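Local atomic coordinates of arginyl-trna synthetase (Thermus thermophilus, PDB entry 1IQ0), a protein that probably joins L-arginine to its cognate tRNA at the expense of ATP, as a monomeric class I aminoacyl-tRNA synthetase. Residues Glu66-Ala71 and Phe80-Glu85; Glu85-Glu90 and Leu505-Leu510; Met1-Leu6 and Leu23-Ala28. All coordinates share one frame; numbering follows the deposited sequence.

Contact 1: residues Glu66-Ala71 and Phe80-Glu85; sequences EFVEEA and FRLRTE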
loop_
_atom_site.group_PDB
_atom_site.type_symbol
_atom_site.label_atom_id
_atom_site.label_comp_id
_atom_site.label_asym_id
_atom_site.label_seq_id
_atom_site.Cartn_x
_atom_site.Cartn_y
_atom_site.Cartn_z
ATOM N N GLU A 66 10.496 -33.266 2.578
ATOM C CA GLU A 66 11.510 -33.819 1.679
ATOM C C GLU A 66 12.581 -32.829 1.226
ATOM O O GLU A 66 13.643 -33.239 0.766
ATOM C CB GLU A 66 10.848 -34.472 0.447
ATOM C CG GLU A 66 10.095 -33.532 -0.501
ATOM C CD GLU A 66 11.019 -32.693 -1.374
ATOM O OE1 GLU A 66 11.994 -33.249 -1.923
ATOM O OE2 GLU A 66 10.763 -31.478 -1.524
ATOM N N PHE A 67 12.317 -31.532 1.364
ATOM C CA PHE A 67 13.291 -30.534 0.939
ATOM C C PHE A 67 14.291 -30.153 2.024
ATOM O O PHE A 67 15.215 -29.378 1.774
ATOM C CB PHE A 67 12.580 -29.282 0.393
ATOM C CG PHE A 67 11.601 -28.655 1.352
ATOM C CD1 PHE A 67 12.046 -27.917 2.444
ATOM C CD2 PHE A 67 10.228 -28.796 1.155
ATOM C CE1 PHE A 67 11.137 -27.323 3.329
ATOM C CE2 PHE A 67 9.310 -28.209 2.032
ATOM C CZ PHE A 67 9.770 -27.469 3.122
ATOM N N VAL A 68 14.120 -30.704 3.223
ATOM C CA VAL A 68 15.039 -30.413 4.324
ATOM C C VAL A 68 16.093 -31.510 4.470
ATOM O O VAL A 68 15.773 -32.688 4.649
ATOM C CB VAL A 68 14.293 -30.248 5.667
ATOM C CG1 VAL A 68 15.296 -30.061 6.806
ATOM C CG2 VAL A 68 13.365 -29.039 5.595
ATOM N N GLU A 69 17.354 -31.104 4.387
ATOM C CA GLU A 69 18.483 -32.020 4.490
ATOM C C GLU A 69 18.691 -32.491 5.924
ATOM O O GLU A 69 18.833 -33.687 6.179
ATOM C CB GLU A 69 19.755 -31.320 3.996
ATOM C CG GLU A 69 21.024 -32.169 4.016
ATOM C CD GLU A 69 21.217 -32.971 2.743
ATOM O OE1 GLU A 69 20.521 -33.991 2.557
ATOM O OE2 GLU A 69 22.066 -32.568 1.919
ATOM N N GLU A 70 18.707 -31.543 6.855
ATOM C CA GLU A 70 18.928 -31.855 8.262
ATOM C C GLU A 70 18.471 -30.721 9.180
ATOM O O GLU A 70 18.550 -29.540 8.821
ATOM C CB GLU A 70 20.418 -32.131 8.487
ATOM C CG GLU A 70 20.838 -32.256 9.939
ATOM C CD GLU A 70 22.341 -32.403 10.091
ATOM O OE1 GLU A 70 22.896 -33.394 9.572
ATOM O OE2 GLU A 70 22.971 -31.529 10.722
ATOM N N ALA A 71 17.979 -31.096 10.358
ATOM C CA ALA A 71 17.523 -30.135 11.356
ATOM C C ALA A 71 18.551 -30.158 12.478
ATOM O O ALA A 71 18.919 -31.227 12.964
ATOM C CB ALA A 71 16.149 -30.530 11.887
ATOM N N PHE A 80 17.497 -25.286 10.032
ATOM C CA PHE A 80 17.285 -26.263 8.980
ATOM C C PHE A 80 18.188 -26.020 7.780
ATOM O O PHE A 80 18.248 -24.909 7.243
ATOM C CB PHE A 80 15.827 -26.238 8.509
ATOM C CG PHE A 80 14.830 -26.421 9.611
ATOM C CD1 PHE A 80 14.453 -25.345 10.409
ATOM C CD2 PHE A 80 14.281 -27.674 9.865
ATOM C CE1 PHE A 80 13.537 -25.515 11.450
ATOM C CE2 PHE A 80 13.364 -27.857 10.903
ATOM C CZ PHE A 80 12.990 -26.775 11.697
ATOM N N ARG A 81 18.892 -27.064 7.367
ATOM C CA ARG A 81 19.752 -26.976 6.205
ATOM C C ARG A 81 18.942 -27.634 5.094
ATOM O O ARG A 81 18.501 -28.774 5.237
ATOM C CB ARG A 81 21.071 -27.718 6.448
ATOM C CG ARG A 81 22.050 -27.674 5.268
ATOM C CD ARG A 81 23.496 -27.784 5.744
ATOM N NE ARG A 81 23.645 -28.769 6.814
ATOM C CZ ARG A 81 23.589 -30.085 6.642
ATOM N NH1 ARG A 81 23.395 -30.595 5.433
ATOM N NH2 ARG A 81 23.706 -30.892 7.690
ATOM N N LEU A 82 18.730 -26.905 4.002
ATOM C CA LEU A 82 17.947 -27.408 2.886
ATOM C C LEU A 82 18.757 -28.257 1.919
ATOM O O LEU A 82 19.974 -28.117 1.823
ATOM C CB LEU A 82 17.323 -26.234 2.119
ATOM C CG LEU A 82 16.411 -25.287 2.917
ATOM C CD1 LEU A 82 15.860 -24.207 1.998
ATOM C CD2 LEU A 82 15.266 -26.076 3.558
ATOM N N ARG A 83 18.081 -29.156 1.215
ATOM C CA ARG A 83 18.770 -29.963 0.221
ATOM C C ARG A 83 18.974 -28.999 -0.944
ATOM O O ARG A 83 18.021 -28.397 -1.445
ATOM C CB ARG A 83 17.917 -31.153 -0.227
ATOM C CG ARG A 83 17.663 -32.194 0.851
ATOM C CD ARG A 83 17.184 -33.490 0.223
ATOM N NE ARG A 83 16.091 -33.254 -0.714
ATOM C CZ ARG A 83 15.592 -34.173 -1.534
ATOM N NH1 ARG A 83 16.089 -35.406 -1.535
ATOM N NH2 ARG A 83 14.600 -33.856 -2.358
ATOM N N THR A 84 20.219 -28.839 -1.362
ATOM C CA THR A 84 20.532 -27.924 -2.450
ATOM C C THR A 84 19.642 -28.099 -3.682
ATOM O O THR A 84 19.125 -27.121 -4.215
ATOM C CB THR A 84 22.009 -28.053 -2.821
ATOM O OG1 THR A 84 22.793 -27.704 -1.671
ATOM C CG2 THR A 84 22.371 -27.121 -3.983
ATOM N N GLU A 85 19.446 -29.341 -4.114
ATOM C CA GLU A 85 18.613 -29.617 -5.279
ATOM C C GLU A 85 17.187 -29.096 -5.100
ATOM O O GLU A 85 16.653 -28.407 -5.976
ATOM C CB GLU A 85 18.566 -31.118 -5.552
ATOM C CG GLU A 85 17.695 -31.490 -6.738
ATOM C CD GLU A 85 17.478 -32.986 -6.858
ATOM O OE1 GLU A 85 16.817 -33.413 -7.826
ATOM O OE2 GLU A 85 17.964 -33.734 -5.982
HETATM O O HOH W 1 22.157 -30.805 -0.140
#
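Leu82 reaches with CD2 to the ring edge of Phe67, 3.9 Å from CD1, the two side chains lying side by side and pointing the same way. The same methyl touches CG2 of Val68, whose other branch, CG1, meets the edge of the Phe80 ring at CD2. Ala71 CB sits 4.0 Å from Phe80 CD2, small enough to leave room for the ring beside it. Leu6 and Ile10 of helix 3-15 press on Phe80, so these apolar residues face the interior of the N-terminal domain. The backbones form the open end of the antiparallel hairpin 68-74/77-82. Its register slips by one residue in a classic beta bulge: Glu69 and Glu70 both face Arg81, and Arg81 O accepts from Glu69 N at 2.7 Å and Glu70 N at 3.2 Å. Beyond the bulge Arg83 N donates an almost straight bond (175°) to Phe67 O; Arg83 occupies the N-cap position, just before helix 84-92. On the outer side Arg81 NH2 makes a tentative salt bridge with Glu70 OE2, an oxygen whose position is uncertain. Arg83 NH2 forms a firmer one with Glu66 OE1 at 2.7 Å, while Glu66 O lies over a face of its guanidinium. One water accepts from Thr84 N and donates to Glu69 OE2, 2.7 Å away, tying the bulge to the helix start.

Contact 2: residues Glu85-Glu90 and Leu505-Leu510; sequences EALLRE and LALDLL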
loop_
_atom_site.group_PDB
_atom_site.type_symbol
_atom_site.label_atom_id
_atom_site.label_comp_id
_atom_site.label_asym_id
_atom_site.label_seq_id
_atom_site.Cartn_x
_atom_site.Cartn_y
_atom_site.Cartn_z
ATOM N N GLU A 85 19.446 -29.341 -4.114
ATOM C CA GLU A 85 18.613 -29.617 -5.279
ATOM C C GLU A 85 17.187 -29.096 -5.100
ATOM O O GLU A 85 16.653 -28.407 -5.976
ATOM C CB GLU A 85 18.566 -31.118 -5.552
ATOM C CG GLU A 85 17.695 -31.490 -6.738
ATOM C CD GLU A 85 17.478 -32.986 -6.858
ATOM O OE1 GLU A 85 16.817 -33.413 -7.826
ATOM O OE2 GLU A 85 17.964 -33.734 -5.982
ATOM N N ALA A 86 16.571 -29.435 -3.968
ATOM C CA ALA A 86 15.207 -29.006 -3.683
ATOM C C ALA A 86 15.148 -27.485 -3.615
ATOM O O ALA A 86 14.201 -26.868 -4.096
ATOM C CB ALA A 86 14.725 -29.614 -2.363
ATOM N N LEU A 87 16.170 -26.892 -3.009
ATOM C CA LEU A 87 16.261 -25.443 -2.884
ATOM C C LEU A 87 16.243 -24.806 -4.286
ATOM O O LEU A 87 15.448 -23.907 -4.566
ATOM C CB LEU A 87 17.552 -25.097 -2.146
ATOM C CG LEU A 87 17.875 -23.671 -1.720
ATOM C CD1 LEU A 87 19.034 -23.728 -0.741
ATOM C CD2 LEU A 87 18.215 -22.803 -2.931
ATOM N N LEU A 88 17.114 -25.288 -5.165
ATOM C CA LEU A 88 17.186 -24.769 -6.528
ATOM C C LEU A 88 15.874 -24.978 -7.270
ATOM O O LEU A 88 15.380 -24.074 -7.939
ATOM C CB LEU A 88 18.312 -25.457 -7.298
ATOM C CG LEU A 88 19.724 -25.182 -6.787
ATOM C CD1 LEU A 88 20.710 -26.186 -7.392
ATOM C CD2 LEU A 88 20.099 -23.753 -7.144
ATOM N N ARG A 89 15.311 -26.175 -7.145
ATOM C CA ARG A 89 14.058 -26.505 -7.811
ATOM C C ARG A 89 12.963 -25.516 -7.416
ATOM O O ARG A 89 12.245 -24.992 -8.277
ATOM C CB ARG A 89 13.649 -27.934 -7.449
ATOM C CG ARG A 89 12.643 -28.557 -8.394
ATOM C CD ARG A 89 12.491 -30.044 -8.113
ATOM N NE ARG A 89 13.753 -30.764 -8.273
ATOM C CZ ARG A 89 14.403 -30.899 -9.426
ATOM N NH1 ARG A 89 13.916 -30.363 -10.538
ATOM N NH2 ARG A 89 15.547 -31.568 -9.466
ATOM N N GLU A 90 12.847 -25.249 -6.119
ATOM C CA GLU A 90 11.847 -24.312 -5.616
ATOM C C GLU A 90 12.139 -22.878 -6.071
ATOM O O GLU A 90 11.217 -22.092 -6.277
ATOM C CB GLU A 90 11.795 -24.372 -4.082
ATOM C CG GLU A 90 11.031 -23.230 -3.411
ATOM C CD GLU A 90 9.510 -23.296 -3.588
ATOM O OE1 GLU A 90 8.825 -22.358 -3.122
ATOM O OE2 GLU A 90 9.000 -24.274 -4.178
ATOM N N LEU A 505 22.115 -17.202 -4.357
ATOM C CA LEU A 505 21.128 -16.386 -5.055
ATOM C C LEU A 505 19.747 -17.041 -5.035
ATOM O O LEU A 505 18.741 -16.379 -4.803
ATOM C CB LEU A 505 21.552 -16.144 -6.503
ATOM C CG LEU A 505 20.553 -15.358 -7.364
ATOM C CD1 LEU A 505 20.240 -14.008 -6.708
ATOM C CD2 LEU A 505 21.138 -15.148 -8.748
ATOM N N ALA A 506 19.703 -18.344 -5.290
ATOM C CA ALA A 506 18.443 -19.072 -5.287
ATOM C C ALA A 506 17.752 -18.915 -3.927
ATOM O O ALA A 506 16.538 -18.730 -3.856
ATOM C CB ALA A 506 18.702 -20.542 -5.582
ATOM N N LEU A 507 18.539 -18.978 -2.853
ATOM C CA LEU A 507 18.007 -18.844 -1.502
ATOM C C LEU A 507 17.343 -17.481 -1.284
ATOM O O LEU A 507 16.287 -17.397 -0.647
ATOM C CB LEU A 507 19.118 -19.068 -0.482
ATOM C CG LEU A 507 18.767 -19.200 1.001
ATOM C CD1 LEU A 507 17.648 -20.220 1.219
ATOM C CD2 LEU A 507 20.037 -19.624 1.746
ATOM N N ASP A 508 17.939 -16.410 -1.806
ATOM C CA ASP A 508 17.314 -15.097 -1.646
ATOM C C ASP A 508 15.987 -15.078 -2.394
ATOM O O ASP A 508 15.041 -14.410 -1.980
ATOM C CB ASP A 508 18.223 -13.987 -2.155
ATOM C CG ASP A 508 19.407 -13.763 -1.246
ATOM O OD1 ASP A 508 19.244 -13.959 -0.023
ATOM O OD2 ASP A 508 20.486 -13.393 -1.747
ATOM N N LEU A 509 15.918 -15.829 -3.489
ATOM C CA LEU A 509 14.694 -15.910 -4.270
ATOM C C LEU A 509 13.576 -16.629 -3.501
ATOM O O LEU A 509 12.393 -16.371 -3.734
ATOM C CB LEU A 509 14.965 -16.630 -5.590
ATOM C CG LEU A 509 15.615 -15.764 -6.672
ATOM C CD1 LEU A 509 16.126 -16.640 -7.811
ATOM C CD2 LEU A 509 14.593 -14.754 -7.182
ATOM N N LEU A 510 13.951 -17.518 -2.587
ATOM C CA LEU A 510 12.968 -18.265 -1.810
ATOM C C LEU A 510 12.273 -17.404 -0.757
ATOM O O LEU A 510 11.297 -17.842 -0.155
ATOM C CB LEU A 510 13.611 -19.473 -1.113
ATOM C CG LEU A 510 14.246 -20.595 -1.947
ATOM C CD1 LEU A 510 14.395 -21.826 -1.071
ATOM C CD2 LEU A 510 13.391 -20.934 -3.140
#
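Leu87 lays its CD2 methyl against Ala506 CB at 3.5 Å, and Leu88 CD2 meets the same CB at 3.8 Å. Ala506 suits this place because its short side chain points at helix 84-92 and lets two leucines converge on it. With CG anti to the backbone N (chi1 -173°), Leu87 carries its branch toward the other helix, where CG comes 4.0 Å from Leu510 CD1. The second methyl of Leu510, CD2, packs on the aliphatic part of Glu90, 3.3 Å from CG. Glu90 bends at chi2 (72°), and its carboxylate is engaged by Arg93 in a salt bridge. The axes of segments 85-90 and 505-509 approach to 8.9 Å at 57°. Behind the interface, Leu505 and Leu509 pack on helices 525-544 and 562-583, which places helix 500-509 within the helical anticodon-binding domain; Tyr36 of the N-terminal domain touches Leu507 and Leu510. On the far side of helix 84-92, Arg89 NH2 bonds Glu85 OE1 at 2.8 Å, a salt bridge one turn apart. No hydrogen bond crosses between the two segments, so their mutual attachment rests on van der Waals contact and the burial of leucine and alanine methyls, with charges kept to the margins.

Contact 3: residues Met1-Leu6 and Leu23-Ala28; sequences MLRRAL and LKVARA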
loop_
_atom_site.group_PDB
_atom_site.type_symbol
_atom_site.label_atom_id
_atom_site.label_comp_id
_atom_site.label_asym_id
_atom_site.label_seq_id
_atom_site.Cartn_x
_atom_site.Cartn_y
_atom_site.Cartn_z
ATOM N N MET A 1 4.590 -23.593 -1.371
ATOM C CA MET A 1 5.771 -22.730 -1.087
ATOM C C MET A 1 6.872 -23.550 -0.422
ATOM O O MET A 1 6.916 -24.774 -0.565
ATOM C CB MET A 1 5.367 -21.575 -0.172
ATOM C CG MET A 1 6.416 -20.481 -0.051
ATOM S SD MET A 1 6.012 -19.338 1.258
ATOM C CE MET A 1 4.514 -18.598 0.557
ATOM N N LEU A 2 7.757 -22.877 0.308
ATOM C CA LEU A 2 8.859 -23.554 0.981
ATOM C C LEU A 2 8.923 -23.157 2.455
ATOM O O LEU A 2 8.779 -24.003 3.340
ATOM C CB LEU A 2 10.183 -23.217 0.281
ATOM C CG LEU A 2 11.423 -24.089 0.514
ATOM C CD1 LEU A 2 11.748 -24.151 1.991
ATOM C CD2 LEU A 2 11.184 -25.480 -0.047
ATOM N N ARG A 3 9.138 -21.872 2.720
ATOM C CA ARG A 3 9.221 -21.388 4.095
ATOM C C ARG A 3 7.933 -21.611 4.876
ATOM O O ARG A 3 7.980 -22.026 6.032
ATOM C CB ARG A 3 9.581 -19.905 4.118
ATOM C CG ARG A 3 11.008 -19.623 3.711
ATOM C CD ARG A 3 11.304 -18.139 3.731
ATOM N NE ARG A 3 11.144 -17.556 5.059
ATOM C CZ ARG A 3 11.472 -16.304 5.362
ATOM N NH1 ARG A 3 11.979 -15.505 4.433
ATOM N NH2 ARG A 3 11.299 -15.852 6.593
ATOM N N ARG A 4 6.792 -21.339 4.250
ATOM C CA ARG A 4 5.503 -21.520 4.908
ATOM C C ARG A 4 5.219 -23.001 5.104
ATOM O O ARG A 4 4.634 -23.401 6.116
ATOM C CB ARG A 4 4.374 -20.878 4.086
ATOM C CG ARG A 4 4.281 -19.353 4.205
ATOM C CD ARG A 4 3.937 -18.925 5.627
ATOM N NE ARG A 4 4.017 -17.476 5.828
ATOM C CZ ARG A 4 3.071 -16.603 5.487
ATOM N NH1 ARG A 4 1.946 -17.016 4.921
ATOM N NH2 ARG A 4 3.250 -15.311 5.725
ATOM N N ALA A 5 5.631 -23.811 4.134
ATOM C CA ALA A 5 5.428 -25.251 4.218
ATOM C C ALA A 5 6.208 -25.760 5.427
ATOM O O ALA A 5 5.779 -26.685 6.120
ATOM C CB ALA A 5 5.922 -25.925 2.948
ATOM N N LEU A 6 7.348 -25.130 5.687
ATOM C CA LEU A 6 8.183 -25.517 6.811
ATOM C C LEU A 6 7.539 -25.097 8.135
ATOM O O LEU A 6 7.586 -25.837 9.115
ATOM C CB LEU A 6 9.571 -24.892 6.671
ATOM C CG LEU A 6 10.616 -25.236 7.733
ATOM C CD1 LEU A 6 10.670 -26.750 7.977
ATOM C CD2 LEU A 6 11.974 -24.714 7.262
ATOM N N LEU A 23 5.024 -20.818 15.159
ATOM C CA LEU A 23 6.299 -20.114 15.144
ATOM C C LEU A 23 6.708 -19.687 13.736
ATOM O O LEU A 23 6.428 -20.384 12.759
ATOM C CB LEU A 23 7.396 -20.999 15.742
ATOM C CG LEU A 23 7.318 -21.314 17.235
ATOM C CD1 LEU A 23 8.516 -22.163 17.629
ATOM C CD2 LEU A 23 7.301 -20.025 18.036
ATOM N N LYS A 24 7.375 -18.541 13.638
ATOM C CA LYS A 24 7.825 -18.041 12.346
ATOM C C LYS A 24 9.272 -18.445 12.082
ATOM O O LYS A 24 10.124 -18.369 12.965
ATOM C CB LYS A 24 7.712 -16.516 12.284
ATOM C CG LYS A 24 6.299 -15.963 12.451
ATOM C CD LYS A 24 5.302 -16.566 11.460
ATOM C CE LYS A 24 5.798 -16.497 10.023
ATOM N NZ LYS A 24 6.264 -15.141 9.647
ATOM N N VAL A 25 9.536 -18.888 10.861
ATOM C CA VAL A 25 10.878 -19.280 10.466
ATOM C C VAL A 25 11.506 -18.036 9.832
ATOM O O VAL A 25 10.797 -17.184 9.291
ATOM C CB VAL A 25 10.841 -20.439 9.431
ATOM C CG1 VAL A 25 10.413 -19.916 8.074
ATOM C CG2 VAL A 25 12.196 -21.108 9.344
ATOM N N ALA A 26 12.825 -17.922 9.916
ATOM C CA ALA A 26 13.527 -16.779 9.342
ATOM C C ALA A 26 14.891 -17.236 8.856
ATOM O O ALA A 26 15.368 -18.297 9.254
ATOM C CB ALA A 26 13.683 -15.674 10.390
ATOM N N ARG A 27 15.512 -16.440 7.990
ATOM C CA ARG A 27 16.828 -16.769 7.460
ATOM C C ARG A 27 17.828 -16.942 8.593
ATOM O O ARG A 27 17.922 -16.098 9.485
ATOM C CB ARG A 27 17.302 -15.671 6.501
ATOM C CG ARG A 27 16.591 -15.689 5.150
ATOM C CD ARG A 27 16.979 -16.933 4.365
ATOM N NE ARG A 27 18.377 -16.886 3.952
ATOM C CZ ARG A 27 18.832 -16.185 2.914
ATOM N NH1 ARG A 27 17.995 -15.469 2.177
ATOM N NH2 ARG A 27 20.126 -16.201 2.612
ATOM N N ALA A 28 18.570 -18.042 8.555
ATOM C CA ALA A 28 19.567 -18.334 9.579
ATOM C C ALA A 28 20.789 -17.428 9.440
ATOM O O ALA A 28 21.055 -16.894 8.361
ATOM C CB ALA A 28 19.991 -19.802 9.488
#
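Arg3 and Val25 mark the nearest approach of the two backbones, their CA atoms 6.9 Å apart. Segment 1-6 enters helix 3-15, with Leu2 at the N-cap position and its O accepting from Leu6 N, whereas segment 23-28 is extended and includes the short strand 26-27. Too far apart to bond main chain to main chain, they are joined through side chains. Arg3 starts out toward segment 23-28 and its chain runs past Val25: CB and NE pass Val25 CG1, the latter at 3.9 Å, and NH2 then donates to Val25 O at 3.1 Å. That oxygen lies near the guanidinium plane, at its edge, with an N-H...O angle of 153°, while the nitrogen is tilted 35° from the carbonyl plane. Arginine fits because its long aliphatic part can lie against valine while its tip serves a main-chain oxygen. A second arm, NH1, forms a salt bridge with Asp511, which also pairs with Arg27. An alanine in place of Arg3 would probably leave Val25 O without this donor, take one arginine partner from Asp511, and open a gap where NE ran past Val25 CG1. The other branch of Val25, CG2, anti to the backbone N, meets Leu6 CD2 at 4.2 Å, the two side chains at about a right angle. Val25 N is held by Glu7 through a hydrogen bond, so both main-chain polar atoms of this residue are served by side chains of helix 3-15. Arg4 NE forms a salt bridge with Glu514 of helix 512-522. Strand 26-27 is the edge of the four-stranded antiparallel sheet 26-27, 36-39, 77-82, 68-74, and the arrangement is that of a helix lying on an antiparallel sheet, its first turn beside the edge strand, here in the N-terminal domain of arginyl-tRNA synthetase.

Contacts 1 and 3 hold the two outermost strands of the same four-stranded sheet, with centres about 12 Å apart; Leu2 CD2 lies 3.5 Å from Phe67 CG, bringing the start of helix 3-15 onto the hairpin. The chain continues from contact 1 into contact 2, about 11 Å between centres, through Glu85, common to both, and Phe67 CB packs 3.5 Å from Ala86 CB. Contacts 2 and 3, centres about 13 Å apart, are linked by a salt bridge, Asp508 OD1 to Arg27 NH1 at 2.9 Å. This bridge and contact 2 join the N-terminal region to the anticodon-binding domain, while contact 1 forms the hairpin leading into helix 84-92. None includes a residue of the predicted HIGH motif, Val112 to His122.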